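Local coordinates for protein transglutaminase elicitor (Phytophthora sojae, PDB 3TW5) that catalyses protein cross-linking as a transglutaminase, joining glutamine side chains to amines, and probably acts as an elicitor of innate immunity, at residues 36-40 against 131-136; 279-285 against 295-300. The protein carries 1 engineered substitution. One frame throughout, in Å; residues are numbered along the deposited sequence.

Overall arrangement
Interaction 1 is the more buried of the two: it lays the loop 36-40 across the helix 128-137 near the middle of the chain, and is made mostly of tryptophan rings, alanine methyls and a single hydrogen bond to a backbone carbonyl. Interaction 2 lies farther out and is partly exposed. There the segments 279-285 and 295-300 are tied by paired backbone hydrogen bonds at one end of the large antiparallel sheet, with threonines and aromatic rings along the half that leaves it. The two contacts pack against each other, since Trp131 lies against Ile280 and Glu282, Pro36 against Ile280 and Pro40 against Thr283, so helix, loop and sheet end form one continuous junction.

Interaction 1. Residues 36-40 against 131-136; sequences PWAGP and WSPAAI
Trp37 and Trp131 pass each other antiparallel, planes inclined at 58° and Trp37 CZ3 3.4 Å from Trp131 CD1, and together they form the close-packed part of this contact. CA of Ala135 sits over the face of the Trp37 five-membered ring, 3.5 Å from the centroid, in a CH-pi contact that the small alanine side chain leaves accessible. With chi1 at 46°, CG of Trp37 is flanked by both backbone neighbours of CA; the indole folds down onto the helix, and its N-H is taken up by the carbonyl of Glu138. The second indole serves the loop. Trp131 NE1 donates to Trp37 O at 3.3 Å, the bond bent to 145° at the hydrogen, while Gly39 O lies 3.3 Å above the Trp131 ring plane, over its centre. Gly39, having no side chain, lets the chain pass close beside both indoles. Toward Pro36 the fit is looser and mainly apolar: Pro36 CB meets Ala135 CB at 3.8 Å and Pro36 CG meets CG1 of the partly exposed Ile136 at 4.0 Å, beside a CA-H...O contact from Pro36 CA to Ala135 O. Lys158 NZ, on helix 154-167, hydrogen-bonds Ala38 O, and its side chain touches Trp37. The arrangement fits a papain-like fold of clan CA, whose central helix starts at the nucleophile; helix 128-137, which begins with Ser128, would probably correspond to it.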
# COMPACT_ATOMS: atom_id res chain seq x y z
N PRO A 36 -4.20 -0.40 9.74
CA PRO A 36 -2.89 -0.86 9.30
C PRO A 36 -1.81 0.06 9.86
O PRO A 36 -2.01 1.28 9.90
CB PRO A 36 -2.96 -0.74 7.78
CG PRO A 36 -4.40 -0.83 7.46
CD PRO A 36 -5.10 -0.15 8.60
N TRP A 37 -0.69 -0.50 10.29
CA TRP A 37 0.36 0.29 10.92
C TRP A 37 1.24 1.05 9.93
O TRP A 37 1.38 0.65 8.77
CB TRP A 37 1.23 -0.55 11.86
CG TRP A 37 1.69 -1.89 11.32
CD1 TRP A 37 1.09 -3.09 11.52
CD2 TRP A 37 2.86 -2.14 10.54
NE1 TRP A 37 1.80 -4.09 10.90
CE2 TRP A 37 2.89 -3.53 10.29
CE3 TRP A 37 3.87 -1.33 10.01
CZ2 TRP A 37 3.90 -4.13 9.53
CZ3 TRP A 37 4.88 -1.93 9.26
CH2 TRP A 37 4.89 -3.32 9.03
N ALA A 38 1.82 2.16 10.39
CA ALA A 38 2.70 2.97 9.57
C ALA A 38 4.12 2.43 9.61
O ALA A 38 4.57 1.92 10.64
CB ALA A 38 2.65 4.42 10.01
N GLY A 39 4.82 2.55 8.49
CA GLY A 39 6.20 2.10 8.36
C GLY A 39 6.76 2.57 7.03
O GLY A 39 6.00 2.91 6.13
N PRO A 40 8.09 2.59 6.90
CA PRO A 40 8.66 3.10 5.66
C PRO A 40 8.66 2.08 4.53
O PRO A 40 8.38 0.90 4.76
CB PRO A 40 10.10 3.45 6.05
CG PRO A 40 10.41 2.56 7.18
CD PRO A 40 9.13 2.08 7.81
N TRP A 131 5.38 -3.68 2.44
CA TRP A 131 4.97 -3.07 3.70
C TRP A 131 3.45 -3.02 3.86
O TRP A 131 2.92 -3.35 4.92
CB TRP A 131 5.57 -1.67 3.85
CG TRP A 131 4.74 -0.75 4.70
CD1 TRP A 131 4.48 -0.87 6.03
CD2 TRP A 131 4.05 0.43 4.26
NE1 TRP A 131 3.67 0.16 6.46
CE2 TRP A 131 3.39 0.97 5.39
CE3 TRP A 131 3.93 1.08 3.03
CZ2 TRP A 131 2.62 2.13 5.32
CZ3 TRP A 131 3.16 2.24 2.96
CH2 TRP A 131 2.52 2.76 4.10
N SER A 132 2.76 -2.61 2.80
CA SER A 132 1.31 -2.44 2.82
C SER A 132 0.53 -3.68 3.29
O SER A 132 -0.26 -3.58 4.22
CB SER A 132 0.79 -1.96 1.46
OG SER A 132 1.49 -0.80 1.04
N PRO A 133 0.77 -4.85 2.65
CA PRO A 133 0.07 -6.05 3.12
C PRO A 133 0.51 -6.47 4.52
O PRO A 133 -0.29 -7.06 5.25
CB PRO A 133 0.46 -7.11 2.09
CG PRO A 133 1.70 -6.61 1.47
CD PRO A 133 1.58 -5.13 1.45
N ALA A 134 1.76 -6.18 4.88
CA ALA A 134 2.25 -6.47 6.23
C ALA A 134 1.56 -5.57 7.25
O ALA A 134 1.19 -6.03 8.33
CB ALA A 134 3.75 -6.31 6.29
N ALA A 135 1.36 -4.31 6.89
CA ALA A 135 0.61 -3.36 7.72
C ALA A 135 -0.79 -3.88 8.03
O ALA A 135 -1.25 -3.79 9.17
CB ALA A 135 0.55 -2.01 7.05
N ILE A 136 -1.45 -4.43 7.02
CA ILE A 136 -2.80 -4.98 7.17
C ILE A 136 -2.79 -6.28 7.98
O ILE A 136 -3.32 -6.33 9.09
CB ILE A 136 -3.48 -5.20 5.80
CG1 ILE A 136 -3.59 -3.88 5.03
CG2 ILE A 136 -4.86 -5.86 5.97
CD1 ILE A 136 -3.78 -4.04 3.54

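Interaction 2. Residues 279-285 against 295-300; sequences WIYETYT and IDKFTT
Trp279 and Thr300 form an antiparallel hydrogen-bonded pair in which each residue uses both its N-H and its carbonyl. Thr300 N reaches Trp279 O at 2.9 Å, nearly straight at 166°, and Trp279 N returns the bond to Thr300 O, also at 2.9 Å but more bent. One step on, Ile280 and Thr299 make the non-hydrogen-bonded pair, and the Ile280 N-H is taken by the carbonyl of Pro234 in strand 232-246. The pairing continues with Tyr281 N, which donates to Phe298 O at 3.0 Å.

Side chains finish the polar bookkeeping. Ile295 O accepts twice, from Phe298 N and from Thr299 OG1, the two donors arriving from opposite faces of its plane. Thr299 OG1 donates to Ile295 O at 2.9 Å from above the carbonyl plane, 42° out of it. The same hydroxyl accepts from Arg236 NH1, so a short polar side chain suits position 299. Beyond the sheet, Thr283 OG1 and Thr285 OG1 share a hydrogen bond of 2.8 Å.

The apolar groups fill in around this network. The Phe298 ring is sandwiched, with Thr283 CG2 over the centre of one face, 3.7 Å from the centroid, and Lys297 CB over the other. On the side of the sheet that carries Trp279, the methyl CG2 of Thr300 wedges between the Trp279 indole and the Tyr281 ring. That ring is turned along the Phe298 backbone by a chi1 of 70°. Thr299 thus contributes its hydroxyl, Thr300 its methyl and Thr283 both, which implies that this end of the sheet is fixed mainly by directional backbone bonds, with both faces of the Phe298 ring covered by aliphatic carbons.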
# COMPACT_ATOMS: atom_id res chain seq x y z
N TRP A 279 -5.67 6.49 3.66
CA TRP A 279 -4.60 5.51 3.73
C TRP A 279 -3.47 5.93 4.64
O TRP A 279 -3.35 7.11 5.01
CB TRP A 279 -4.06 5.20 2.33
CG TRP A 279 -3.46 6.37 1.64
CD1 TRP A 279 -2.17 6.81 1.75
CD2 TRP A 279 -4.10 7.25 0.71
NE1 TRP A 279 -1.97 7.91 0.95
CE2 TRP A 279 -3.14 8.20 0.30
CE3 TRP A 279 -5.40 7.32 0.18
CZ2 TRP A 279 -3.44 9.22 -0.61
CZ3 TRP A 279 -5.69 8.34 -0.72
CH2 TRP A 279 -4.71 9.27 -1.11
N ILE A 280 -2.62 4.97 4.99
CA ILE A 280 -1.48 5.19 5.87
C ILE A 280 -0.25 5.50 5.04
O ILE A 280 -0.03 4.89 3.99
CB ILE A 280 -1.21 3.93 6.73
CG1 ILE A 280 -2.51 3.36 7.31
CG2 ILE A 280 -0.20 4.23 7.83
CD1 ILE A 280 -3.32 4.31 8.20
N TYR A 281 0.55 6.47 5.48
CA TYR A 281 1.80 6.80 4.78
C TYR A 281 3.07 6.50 5.59
O TYR A 281 3.00 6.21 6.79
CB TYR A 281 1.78 8.22 4.19
CG TYR A 281 1.82 9.36 5.18
CD1 TYR A 281 3.03 10.00 5.49
CD2 TYR A 281 0.66 9.83 5.79
CE1 TYR A 281 3.08 11.06 6.38
CE2 TYR A 281 0.70 10.90 6.69
CZ TYR A 281 1.91 11.51 6.98
OH TYR A 281 1.96 12.56 7.87
N GLU A 282 4.22 6.56 4.92
CA GLU A 282 5.50 6.12 5.46
C GLU A 282 6.07 7.01 6.57
O GLU A 282 5.92 8.23 6.54
CB GLU A 282 6.54 6.00 4.33
CG GLU A 282 6.25 4.90 3.30
CD GLU A 282 5.25 5.31 2.21
OE1 GLU A 282 4.75 6.45 2.23
OE2 GLU A 282 4.98 4.47 1.33
N THR A 283 6.71 6.36 7.55
CA THR A 283 7.41 7.05 8.64
C THR A 283 8.43 6.13 9.32
O THR A 283 8.26 4.92 9.33
CB THR A 283 6.43 7.62 9.71
OG1 THR A 283 7.17 8.33 10.71
CG2 THR A 283 5.63 6.50 10.37
N TYR A 284 9.47 6.73 9.90
CA TYR A 284 10.47 5.98 10.65
C TYR A 284 10.27 6.08 12.16
O TYR A 284 11.14 5.69 12.95
CB TYR A 284 11.88 6.43 10.25
CG TYR A 284 12.26 6.10 8.82
CD1 TYR A 284 13.00 4.96 8.52
CD2 TYR A 284 11.89 6.94 7.77
CE1 TYR A 284 13.36 4.67 7.21
CE2 TYR A 284 12.24 6.65 6.46
CZ TYR A 284 12.98 5.52 6.18
OH TYR A 284 13.33 5.23 4.89
N THR A 285 9.11 6.60 12.57
CA THR A 285 8.79 6.78 13.98
C THR A 285 8.63 5.43 14.69
O THR A 285 7.78 4.61 14.32
CB THR A 285 7.52 7.64 14.16
OG1 THR A 285 7.64 8.83 13.39
CG2 THR A 285 7.31 8.00 15.63
N ILE A 295 -1.27 6.75 15.27
CA ILE A 295 -1.46 6.39 13.85
C ILE A 295 -2.20 7.48 13.05
O ILE A 295 -2.04 7.57 11.83
CB ILE A 295 -2.16 5.00 13.70
CG1 ILE A 295 -2.14 4.52 12.24
CG2 ILE A 295 -3.58 5.01 14.26
CD1 ILE A 295 -0.79 4.02 11.75
N ASP A 296 -2.98 8.30 13.75
CA ASP A 296 -3.72 9.40 13.13
C ASP A 296 -2.79 10.42 12.45
O ASP A 296 -3.15 10.99 11.42
CB ASP A 296 -4.61 10.10 14.15
CG ASP A 296 -5.82 9.26 14.55
OD1 ASP A 296 -6.96 9.69 14.27
OD2 ASP A 296 -5.62 8.16 15.13
N LYS A 297 -1.60 10.61 13.02
CA LYS A 297 -0.58 11.50 12.44
C LYS A 297 -0.12 11.04 11.07
O LYS A 297 0.32 11.84 10.24
CB LYS A 297 0.63 11.61 13.37
CG LYS A 297 0.37 12.31 14.69
CD LYS A 297 1.58 12.22 15.62
CE LYS A 297 1.22 12.63 17.05
NZ LYS A 297 2.34 12.40 18.00
N PHE A 298 -0.24 9.73 10.83
CA PHE A 298 0.25 9.12 9.60
C PHE A 298 -0.88 8.58 8.73
O PHE A 298 -0.67 7.72 7.88
CB PHE A 298 1.28 8.04 9.94
CG PHE A 298 2.33 8.49 10.91
CD1 PHE A 298 3.29 9.43 10.54
CD2 PHE A 298 2.33 8.01 12.22
CE1 PHE A 298 4.26 9.86 11.45
CE2 PHE A 298 3.30 8.43 13.13
CZ PHE A 298 4.26 9.36 12.74
N THR A 299 -2.07 9.12 8.94
CA THR A 299 -3.22 8.86 8.08
C THR A 299 -3.48 10.07 7.20
O THR A 299 -3.65 11.19 7.69
CB THR A 299 -4.48 8.52 8.91
OG1 THR A 299 -4.16 7.51 9.88
CG2 THR A 299 -5.59 8.01 8.01
N THR A 300 -3.49 9.85 5.89
CA THR A 300 -3.79 10.90 4.91
C THR A 300 -4.93 10.44 4.00
O THR A 300 -5.48 9.35 4.20
CB THR A 300 -2.53 11.31 4.10
OG1 THR A 300 -2.86 12.35 3.18
CG2 THR A 300 -1.95 10.12 3.35